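Galectin (Xenopus laevis, PDB 3WUC) binds lactose on its beta-sandwich as a proto-type galectin and probably also binds laminin. Local coordinates at residues M3-D8 against H49-F54; Y56-N61 against E76-A81. One frame throughout, in Å; residues are numbered along the deposited sequence.

Interaction 1 of 2, residues M3-D8 against H49-F54. With GAL (beta-D-galactopyranose), chain D; GLC (alpha-D-glucopyranose), chain C.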
ATOM      1  N   MET B   3      -4.888  -4.609  33.035  1.00 33.92           N
ATOM      2  CA  MET B   3      -4.117  -3.321  33.089  1.00 30.71           C
ATOM      3  C   MET B   3      -2.897  -3.350  32.163  1.00 30.61           C
ATOM      4  O   MET B   3      -2.344  -2.267  31.847  1.00 27.94           O
ATOM      5  CB  MET B   3      -3.746  -2.880  34.521  1.00 30.54           C
ATOM      6  CG  MET B   3      -4.965  -2.592  35.348  1.00 32.52           C
ATOM      7  SD  MET B   3      -5.863  -1.157  34.676  1.00 40.49           S
ATOM      8  CE  MET B   3      -4.971   0.072  35.660  1.00 42.54           C
ATOM      9  N   ASP B   4      -2.519  -4.559  31.716  1.00 28.37           N
ATOM     10  CA  ASP B   4      -1.428  -4.753  30.791  1.00 25.47           C
ATOM     11  C   ASP B   4      -2.115  -5.003  29.420  1.00 24.55           C
ATOM     12  O   ASP B   4      -3.088  -5.722  29.302  1.00 27.50           O
ATOM     13  CB  ASP B   4      -0.480  -5.897  31.121  1.00 27.56           C
ATOM     14  CG  ASP B   4       0.684  -5.447  31.928  1.00 42.63           C
ATOM     15  OD1 ASP B   4       1.377  -4.503  31.497  1.00 47.86           O
ATOM     16  OD2 ASP B   4       0.890  -6.007  33.022  1.00 53.60           O
ATOM     17  N   MET B   5      -1.468  -4.473  28.392  1.00 22.63           N
ATOM     18  CA  MET B   5      -1.841  -4.805  27.042  1.00 22.25           C
ATOM     19  C   MET B   5      -1.139  -6.097  26.590  1.00 23.90           C
ATOM     20  O   MET B   5      -0.067  -6.437  27.121  1.00 23.85           O
ATOM     21  CB  MET B   5      -1.371  -3.648  26.183  1.00 21.26           C
ATOM     22  CG  MET B   5      -2.076  -2.307  26.527  1.00 20.21           C
ATOM     23  SD  MET B   5      -1.578  -0.882  25.555  1.00 19.83           S
ATOM     24  CE  MET B   5       0.095  -0.654  26.226  1.00 18.00           C
ATOM     25  N   GLU B   6      -1.757  -6.815  25.652  1.00 22.06           N
ATOM     26  CA  GLU B   6      -1.117  -7.928  24.977  1.00 24.08           C
ATOM     27  C   GLU B   6      -0.029  -7.371  24.000  1.00 26.21           C
ATOM     28  O   GLU B   6      -0.305  -6.471  23.191  1.00 22.41           O
ATOM     29  CB  GLU B   6      -2.133  -8.755  24.242  1.00 28.09           C
ATOM     30  CG  GLU B   6      -1.488  -9.901  23.465  1.00 36.72           C
ATOM     31  CD  GLU B   6      -2.447 -10.604  22.533  1.00 43.08           C
ATOM     32  OE1 GLU B   6      -2.948 -11.701  22.900  1.00 52.84           O
ATOM     33  OE2 GLU B   6      -2.666 -10.063  21.415  1.00 44.81           O
ATOM     34  N   PRO B   7       1.220  -7.848  24.082  1.00 22.82           N
ATOM     35  CA  PRO B   7       2.220  -7.489  23.081  1.00 23.88           C
ATOM     36  C   PRO B   7       1.789  -7.964  21.703  1.00 25.09           C
ATOM     37  O   PRO B   7       1.148  -9.051  21.531  1.00 32.48           O
ATOM     38  CB  PRO B   7       3.493  -8.137  23.585  1.00 25.70           C
ATOM     39  CG  PRO B   7       3.051  -9.183  24.508  1.00 28.33           C
ATOM     40  CD  PRO B   7       1.781  -8.727  25.133  1.00 25.00           C
ATOM     41  N   ASP B   8       1.954  -7.106  20.728  1.00 18.96           N
ATOM     42  CA  ASP B   8       1.780  -7.502  19.294  0.50 17.95           C
ATOM     43  C   ASP B   8       3.210  -7.357  18.743  1.00 17.62           C
ATOM     44  O   ASP B   8       4.232  -7.545  19.425  1.00 17.53           O
ATOM     45  CB  ASP B   8       0.757  -6.637  18.458  0.50 17.92           C
ATOM     46  CG  ASP B   8       0.364  -7.278  17.002  0.50 17.63           C
ATOM     47  OD1 ASP B   8      -0.426  -8.259  16.988  0.50 22.36           O
ATOM     48  OD2 ASP B   8       0.831  -6.758  15.913  0.50 14.61           O
ATOM     49  N   HIS B  49       5.342   7.204  23.082  1.00 12.31           N
ATOM     50  CA  HIS B  49       4.353   6.186  23.410  1.00 12.52           C
ATOM     51  C   HIS B  49       2.995   6.787  23.141  1.00 13.35           C
ATOM     52  O   HIS B  49       2.683   7.780  23.754  1.00 14.36           O
ATOM     53  CB  HIS B  49       4.486   5.853  24.902  1.00 14.50           C
ATOM     54  CG  HIS B  49       3.355   5.084  25.536  1.00 13.49           C
ATOM     55  ND1 HIS B  49       3.089   3.748  25.321  1.00 14.63           N
ATOM     56  CD2 HIS B  49       2.474   5.443  26.511  1.00 14.38           C
ATOM     57  CE1 HIS B  49       2.115   3.333  26.094  1.00 14.07           C
ATOM     58  NE2 HIS B  49       1.734   4.343  26.840  1.00 14.79           N
ATOM     59  N   CYS B  50       2.266   6.283  22.137  1.00 12.81           N
ATOM     60  CA  CYS B  50       0.962   6.839  21.697  1.00 12.90           C
ATOM     61  C   CYS B  50      -0.060   5.817  22.110  1.00 12.70           C
ATOM     62  O   CYS B  50      -0.138   4.736  21.575  1.00 13.63           O
ATOM     63  CB  CYS B  50       1.000   7.007  20.188  1.00 12.77           C
ATOM     64  SG  CYS B  50      -0.557   7.603  19.534  1.00 17.34           S
ATOM     65  N   ASN B  51      -0.867   6.194  23.118  1.00 13.13           N
ATOM     66  CA  ASN B  51      -1.685   5.301  23.813  1.00 12.99           C
ATOM     67  C   ASN B  51      -3.185   5.724  23.866  1.00 13.27           C
ATOM     68  O   ASN B  51      -3.675   6.251  24.861  1.00 13.88           O
ATOM     69  CB  ASN B  51      -1.137   5.089  25.225  1.00 13.94           C
ATOM     70  CG  ASN B  51      -1.830   3.976  26.044  1.00 15.08           C
ATOM     71  OD1 ASN B  51      -1.887   4.154  27.316  1.00 16.62           O
ATOM     72  ND2 ASN B  51      -2.367   2.909  25.442  1.00 16.39           N
ATOM     73  N   PRO B  52      -3.915   5.508  22.780  1.00 14.18           N
ATOM     74  CA  PRO B  52      -5.336   5.774  22.909  1.00 15.30           C
ATOM     75  C   PRO B  52      -6.013   4.838  23.906  1.00 14.79           C
ATOM     76  O   PRO B  52      -5.836   3.649  23.897  1.00 13.04           O
ATOM     77  CB  PRO B  52      -5.846   5.564  21.472  1.00 14.93           C
ATOM     78  CG  PRO B  52      -4.643   5.687  20.543  1.00 14.78           C
ATOM     79  CD  PRO B  52      -3.550   5.074  21.435  1.00 13.90           C
ATOM     80  N   ARG B  53      -6.770   5.452  24.859  1.00 14.39           N
ATOM     81  CA  ARG B  53      -7.452   4.764  25.940  1.00 15.46           C
ATOM     82  C   ARG B  53      -8.954   4.898  25.787  1.00 16.70           C
ATOM     83  O   ARG B  53      -9.487   6.022  25.852  1.00 16.87           O
ATOM     84  CB  ARG B  53      -7.106   5.367  27.265  1.00 15.26           C
ATOM     85  CG  ARG B  53      -5.592   5.100  27.558  1.00 15.67           C
ATOM     86  CD  ARG B  53      -5.028   5.953  28.703  1.00 15.37           C
ATOM     87  NE  ARG B  53      -3.640   5.554  29.000  1.00 18.01           N
ATOM     88  CZ  ARG B  53      -3.008   5.777  30.171  1.00 18.81           C
ATOM     89  NH1 ARG B  53      -3.619   6.484  31.156  1.00 17.41           N
ATOM     90  NH2 ARG B  53      -1.793   5.345  30.325  1.00 18.01           N
ATOM     91  N   PHE B  54      -9.556   3.752  25.563  1.00 15.69           N
ATOM     92  CA  PHE B  54     -11.033   3.666  25.578  1.00 17.29           C
ATOM     93  C   PHE B  54     -11.519   3.924  27.037  1.00 18.23           C
ATOM     94  O   PHE B  54     -12.351   4.813  27.282  1.00 20.01           O
ATOM     95  CB  PHE B  54     -11.534   2.335  24.979  1.00 17.63           C
ATOM     96  CG  PHE B  54     -11.142   2.154  23.575  1.00 19.53           C
ATOM     97  CD1 PHE B  54     -11.863   2.756  22.571  1.00 20.46           C
ATOM     98  CD2 PHE B  54     -10.021   1.393  23.244  1.00 20.70           C
ATOM     99  CE1 PHE B  54     -11.511   2.568  21.226  1.00 19.81           C
ATOM    100  CE2 PHE B  54      -9.664   1.222  21.912  1.00 18.80           C
ATOM    101  CZ  PHE B  54     -10.448   1.817  20.913  1.00 21.78           C
TER
HETATM  102  C1  GAL D   2       0.754   4.091  32.805  1.00 19.27           C
HETATM  103  C2  GAL D   2       0.455   2.800  32.092  1.00 20.31           C
HETATM  104  C3  GAL D   2       1.509   2.511  31.047  1.00 17.04           C
HETATM  105  C4  GAL D   2       1.672   3.731  30.148  1.00 15.41           C
HETATM  106  C5  GAL D   2       1.936   4.969  31.036  1.00 16.25           C
HETATM  107  C6  GAL D   2       2.065   6.206  30.172  1.00 16.12           C
HETATM  108  O2  GAL D   2       0.527   1.755  33.094  1.00 25.68           O
HETATM  109  O3  GAL D   2       1.255   1.305  30.383  1.00 19.01           O
HETATM  110  O4  GAL D   2       0.516   3.878  29.285  1.00 16.03           O
HETATM  111  O5  GAL D   2       0.819   5.148  31.892  1.00 17.42           O
HETATM  112  O6  GAL D   2       2.225   7.389  30.938  1.00 17.86           O
HETATM  113  C1  GLC C   1      -1.421   6.959  36.724  1.00 30.61           C
HETATM  114  C2  GLC C   1      -1.787   7.421  35.305  1.00 24.88           C
HETATM  115  C3  GLC C   1      -1.646   6.201  34.386  1.00 21.75           C
HETATM  116  C4  GLC C   1      -0.301   5.471  34.465  1.00 22.97           C
HETATM  117  C5  GLC C   1       0.022   5.146  35.932  1.00 27.99           C
HETATM  118  C6  GLC C   1       1.460   4.628  36.061  1.00 28.64           C
HETATM  119  O1  GLC C   1      -2.432   6.043  37.060  1.00 36.36           O
HETATM  120  O2  GLC C   1      -3.123   7.877  35.279  1.00 26.69           O
HETATM  121  O3  GLC C   1      -1.782   6.720  33.043  1.00 20.15           O
HETATM  122  O4  GLC C   1      -0.367   4.267  33.664  1.00 21.17           O
HETATM  123  O5  GLC C   1      -0.150   6.330  36.752  1.00 29.82           O
HETATM  124  O6  GLC C   1       2.598   5.390  35.549  1.00 32.73           O
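Met5 reaches from the N-terminal arm toward His49 and Asn51, its SD lying 3.9 Å from Asn51 ND2. Its side chain runs straight to SD and then bends (chi3 -71°), which puts CE at the edge of the imidazole, 4.5 Å from His49 CE1. This is light contact with no hydrogen bond across it; the sugar holds His49 more firmly, and takes Arg53 as well. His49 NE2 is hydrogen-bonded to galactose O4 at 2.8 Å, and the same O4 accepts from Arg53 NH2 at 2.9 Å. Arg53 NH1 donates to glucose O3 at 2.6 Å. Asn51 OD1, itself 3.1 Å from galactose O4, lies in the guanidinium plane and takes two bonds from it, the straighter from Arg53 NE (2.8 Å, 165°), which helps hold the guanidinium against turning.

Farther out, Asp38 holds His49 ND1, Trp73 meets its ring, and Phe35 O accepts from Asn51 ND2, orienting OD1 toward Arg53. This is the galectin carbohydrate site; Met5 and His49 also line a pocket holding a malonate, probably from the crystallisation liquor.

Strand 45-53 pairs with strands 36-39 and 62-69, while Met5 precedes strand 7-12, packing on Ala36 and Asn127.

Interaction 2 of 2, residues Y56-N61 against E76-A81. With GLC (alpha-D-glucopyranose), chain C; GAL (beta-D-galactopyranose), chain D.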
ATOM      1  N   TYR B  56      -9.193   3.579  30.736  1.00 21.23           N
ATOM      2  CA  TYR B  56      -8.065   3.125  31.513  1.00 21.19           C
ATOM      3  C   TYR B  56      -7.693   4.198  32.471  1.00 23.17           C
ATOM      4  O   TYR B  56      -7.585   5.362  32.128  1.00 24.97           O
ATOM      5  CB  TYR B  56      -6.910   2.758  30.567  1.00 20.54           C
ATOM      6  CG  TYR B  56      -5.699   2.196  31.219  1.00 19.59           C
ATOM      7  CD1 TYR B  56      -5.586   0.833  31.373  1.00 23.60           C
ATOM      8  CD2 TYR B  56      -4.680   3.029  31.656  1.00 20.55           C
ATOM      9  CE1 TYR B  56      -4.496   0.318  31.979  1.00 22.95           C
ATOM     10  CE2 TYR B  56      -3.548   2.524  32.278  1.00 20.12           C
ATOM     11  CZ  TYR B  56      -3.478   1.143  32.402  1.00 24.40           C
ATOM     12  OH  TYR B  56      -2.438   0.519  32.989  1.00 30.96           O
ATOM     13  N   SER B  57      -7.441   3.819  33.725  1.00 26.71           N
ATOM     14  CA  SER B  57      -7.102   4.766  34.747  1.00 27.77           C
ATOM     15  C   SER B  57      -8.200   5.826  34.825  1.00 23.68           C
ATOM     16  O   SER B  57      -9.377   5.476  34.713  1.00 27.72           O
ATOM     17  CB  SER B  57      -5.692   5.347  34.567  1.00 32.20           C
ATOM     18  OG  SER B  57      -5.355   6.320  35.557  1.00 30.11           O
ATOM     19  N   VAL B  58      -7.839   7.093  34.936  1.00 24.00           N
ATOM     20  CA  VAL B  58      -8.819   8.175  34.945  1.00 23.47           C
ATOM     21  C   VAL B  58      -9.300   8.606  33.544  1.00 25.27           C
ATOM     22  O   VAL B  58     -10.020   9.594  33.384  1.00 27.92           O
ATOM     23  CB  VAL B  58      -8.216   9.444  35.641  1.00 27.75           C
ATOM     24  CG1 VAL B  58      -7.858   9.117  37.090  1.00 29.33           C
ATOM     25  CG2 VAL B  58      -6.966   9.919  34.907  1.00 29.58           C
ATOM     26  N   ASP B  59      -8.874   7.893  32.507  1.00 21.60           N
ATOM     27  CA  ASP B  59      -9.030   8.333  31.140  1.00 22.76           C
ATOM     28  C   ASP B  59     -10.078   7.531  30.388  1.00 20.85           C
ATOM     29  O   ASP B  59     -10.108   6.289  30.416  1.00 23.95           O
ATOM     30  CB  ASP B  59      -7.697   8.163  30.413  1.00 22.25           C
ATOM     31  CG  ASP B  59      -6.639   9.003  31.023  1.00 20.56           C
ATOM     32  OD1 ASP B  59      -6.826  10.244  31.179  1.00 23.31           O
ATOM     33  OD2 ASP B  59      -5.583   8.428  31.352  1.00 22.80           O
ATOM     34  N   LYS B  60     -10.957   8.267  29.737  1.00 22.01           N
ATOM     35  CA  LYS B  60     -12.019   7.726  28.917  1.00 23.11           C
ATOM     36  C   LYS B  60     -11.988   8.355  27.510  1.00 20.64           C
ATOM     37  O   LYS B  60     -12.063   9.564  27.380  1.00 21.07           O
ATOM     38  CB  LYS B  60     -13.389   8.069  29.570  1.00 25.48           C
ATOM     39  CG  LYS B  60     -14.561   7.519  28.801  1.00 33.37           C
ATOM     40  CD  LYS B  60     -15.838   8.217  29.271  1.00 39.16           C
ATOM     41  CE  LYS B  60     -16.980   7.229  29.478  1.00 42.66           C
ATOM     42  NZ  LYS B  60     -17.294   6.568  28.192  1.00 45.24           N
ATOM     43  N   ASN B  61     -11.894   7.546  26.459  1.00 21.61           N
ATOM     44  CA  ASN B  61     -11.814   8.073  25.087  1.00 20.23           C
ATOM     45  C   ASN B  61     -10.836   9.219  24.915  1.00 21.56           C
ATOM     46  O   ASN B  61     -11.120  10.299  24.377  1.00 22.01           O
ATOM     47  CB  ASN B  61     -13.209   8.430  24.538  1.00 24.35           C
ATOM     48  CG  ASN B  61     -14.153   7.267  24.550  1.00 25.99           C
ATOM     49  OD1 ASN B  61     -15.376   7.449  24.824  1.00 37.43           O
ATOM     50  ND2 ASN B  61     -13.674   6.113  24.337  1.00 24.13           N
ATOM     51  N   GLU B  76       2.713  12.774  31.173  1.00 12.39           N
ATOM     52  CA  GLU B  76       1.712  12.447  30.150  1.00 14.38           C
ATOM     53  C   GLU B  76       1.213  13.728  29.493  1.00 17.78           C
ATOM     54  O   GLU B  76       0.958  14.759  30.132  1.00 17.67           O
ATOM     55  CB  GLU B  76       0.572  11.719  30.742  1.00 14.46           C
ATOM     56  CG  GLU B  76       0.857  10.280  31.111  1.00 17.54           C
ATOM     57  CD  GLU B  76      -0.207   9.551  31.867  1.00 21.61           C
ATOM     58  OE1 GLU B  76      -1.323  10.087  32.198  1.00 20.80           O
ATOM     59  OE2 GLU B  76       0.032   8.360  32.070  1.00 23.16           O
ATOM     60  N   LYS B  77       1.012  13.668  28.199  1.00 14.35           N
ATOM     61  CA  LYS B  77       0.250  14.670  27.438  1.00 16.65           C
ATOM     62  C   LYS B  77      -1.033  14.022  26.972  1.00 17.70           C
ATOM     63  O   LYS B  77      -1.073  12.898  26.459  1.00 17.37           O
ATOM     64  CB  LYS B  77       1.099  15.071  26.246  1.00 14.64           C
ATOM     65  CG  LYS B  77       0.338  16.087  25.354  1.00 16.81           C
ATOM     66  CD  LYS B  77       1.176  16.507  24.159  1.00 20.84           C
ATOM     67  CE  LYS B  77       0.543  17.712  23.469  1.00 25.80           C
ATOM     68  NZ  LYS B  77       1.558  18.455  22.679  1.00 26.08           N
ATOM     69  N   LYS B  78      -2.165  14.685  27.157  1.00 19.96           N
ATOM     70  CA  LYS B  78      -3.415  14.064  26.820  1.00 20.26           C
ATOM     71  C   LYS B  78      -4.108  14.860  25.710  1.00 19.87           C
ATOM     72  O   LYS B  78      -4.023  16.114  25.701  1.00 25.09           O
ATOM     73  CB  LYS B  78      -4.325  13.968  28.030  1.00 23.22           C
ATOM     74  CG  LYS B  78      -3.718  13.184  29.198  1.00 23.55           C
ATOM     75  CD  LYS B  78      -4.655  13.089  30.382  1.00 24.19           C
ATOM     76  CE  LYS B  78      -4.061  12.421  31.601  1.00 27.46           C
ATOM     77  NZ  LYS B  78      -5.101  11.835  32.506  1.00 26.34           N
ATOM     78  N   GLU B  79      -4.717  14.148  24.808  1.00 20.81           N
ATOM     79  CA  GLU B  79      -5.473  14.707  23.646  1.00 20.05           C
ATOM     80  C   GLU B  79      -6.894  14.076  23.686  1.00 20.38           C
ATOM     81  O   GLU B  79      -7.122  12.854  23.792  1.00 18.61           O
ATOM     82  CB  GLU B  79      -4.764  14.324  22.340  1.00 22.01           C
ATOM     83  CG  GLU B  79      -5.449  14.575  21.021  1.00 25.14           C
ATOM     84  CD  GLU B  79      -5.870  16.036  20.838  1.00 28.25           C
ATOM     85  OE1 GLU B  79      -7.084  16.286  20.613  1.00 25.20           O
ATOM     86  OE2 GLU B  79      -4.978  16.900  21.013  1.00 32.76           O
ATOM     87  N   THR B  80      -7.887  14.959  23.495  1.00 21.56           N
ATOM     88  CA  THR B  80      -9.249  14.583  23.610  1.00 20.92           C
ATOM     89  C   THR B  80      -9.811  14.081  22.278  1.00 19.13           C
ATOM     90  O   THR B  80     -10.809  13.419  22.289  1.00 21.08           O
ATOM     91  CB  THR B  80     -10.138  15.804  24.029  1.00 24.35           C
ATOM     92  OG1 THR B  80      -9.943  16.909  23.143  1.00 29.75           O
ATOM     93  CG2 THR B  80      -9.727  16.305  25.296  1.00 28.35           C
ATOM     94  N   ALA B  81      -9.154  14.361  21.174  1.00 19.02           N
ATOM     95  CA  ALA B  81      -9.648  13.832  19.857  1.00 20.90           C
ATOM     96  C   ALA B  81      -9.510  12.297  19.909  1.00 20.65           C
ATOM     97  O   ALA B  81      -8.424  11.805  20.346  1.00 20.51           O
ATOM     98  CB  ALA B  81      -8.830  14.353  18.668  1.00 23.16           C
TER
HETATM   99  C1  GLC C   1      -1.421   6.959  36.724  1.00 30.61           C
HETATM  100  C2  GLC C   1      -1.787   7.421  35.305  1.00 24.88           C
HETATM  101  C3  GLC C   1      -1.646   6.201  34.386  1.00 21.75           C
HETATM  102  C4  GLC C   1      -0.301   5.471  34.465  1.00 22.97           C
HETATM  103  C5  GLC C   1       0.022   5.146  35.932  1.00 27.99           C
HETATM  104  C6  GLC C   1       1.460   4.628  36.061  1.00 28.64           C
HETATM  105  O1  GLC C   1      -2.432   6.043  37.060  1.00 36.36           O
HETATM  106  O2  GLC C   1      -3.123   7.877  35.279  1.00 26.69           O
HETATM  107  O3  GLC C   1      -1.782   6.720  33.043  1.00 20.15           O
HETATM  108  O4  GLC C   1      -0.367   4.267  33.664  1.00 21.17           O
HETATM  109  O5  GLC C   1      -0.150   6.330  36.752  1.00 29.82           O
HETATM  110  O6  GLC C   1       2.598   5.390  35.549  1.00 32.73           O
HETATM  111  C1  GAL D   2       0.754   4.091  32.805  1.00 19.27           C
HETATM  112  C2  GAL D   2       0.455   2.800  32.092  1.00 20.31           C
HETATM  113  C3  GAL D   2       1.509   2.511  31.047  1.00 17.04           C
HETATM  114  C4  GAL D   2       1.672   3.731  30.148  1.00 15.41           C
HETATM  115  C5  GAL D   2       1.936   4.969  31.036  1.00 16.25           C
HETATM  116  C6  GAL D   2       2.065   6.206  30.172  1.00 16.12           C
HETATM  117  O2  GAL D   2       0.527   1.755  33.094  1.00 25.68           O
HETATM  118  O3  GAL D   2       1.255   1.305  30.383  1.00 19.01           O
HETATM  119  O4  GAL D   2       0.516   3.878  29.285  1.00 16.03           O
HETATM  120  O5  GAL D   2       0.819   5.148  31.892  1.00 17.42           O
HETATM  121  O6  GAL D   2       2.225   7.389  30.938  1.00 17.86           O
HETATM  122  O   HOH W   1      -3.692   9.320  33.135  1.00 22.87           O
HETATM  123  O   HOH W   2     -12.317  12.365  23.989  1.00 28.90           O
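Lys78 and Asp59 point at each other from opposite directions and meet in a salt bridge, NZ donating to Asp59 OD1 at 2.7 Å. Extended beyond CG (chi2 -179°), the lysine chain spans from strand to loop and brings its ammonium to the syn lone pair of OD1. Val58 crosses it at about a right angle, laying CG2 3.6 Å from Lys78 NZ.

Asp59 OD2 has its own partners, Arg53 and a water 2.7 Å away. That water also accepts from Lys78 NZ at 3.0 Å, donates to Glu76 OE1 and hydrogen-bonds to O2 and O3 of the glucose. It therefore sits between two carboxylates and separates them, and the lysine and arginine probably offset their like charges. Glu76, also extended beyond CG, turns its other oxygen to both sugars: OE2 accepts from glucose O3 at 2.6 Å and from galactose O6 at 2.7 Å, bridging the two rings of the disaccharide.

From the loop side, with chi1 at 178°, Ser57 swings OG opposite its N and onto glucose O2, 2.7 Å away; either hydroxyl could be the donor. Tyr56 brings the edge of its ring to the glycosidic O4 of the glucose. Both belong to the type II' turn from Tyr56 to Asp59, closed by reciprocal backbone bonds between those two residues, with Ser57 carrying the positive phi of 55°.

The contact joins the loop after strand 45-53 to the end of strand 72-79. Strand 62-69 lies under it: Asp59 and Glu76 rest on Val64, Lys78 touches Thr62, and Lys77 and Glu79 pair with Leu65 and Ile63.

Overall arrangement
Interactions 1 and 2, their centres about 12 Å apart, serve one lactose site on one sheet of the galectin sandwich. Each reaches the bound sugar: His49 serves the galactose and Ser57 the glucose, while Arg53 and Glu76 meet both and converge on glucose O3. Arg53 is the joint between the two interactions: its NH1 forms a salt bridge with Asp59 OD2 at 2.8 Å, linking 49-54 to 56-61. Its NH2 lies 3.9 Å from Glu76 OE2, a long, weak ion pair. Arginine, aspartate and glutamate thus form a charged network beside the sugar. At the corner of the chain, Phe54 O and Asn61 N, 2.9 Å apart, probably share a hydrogen bond that draws the two ends of the loop together.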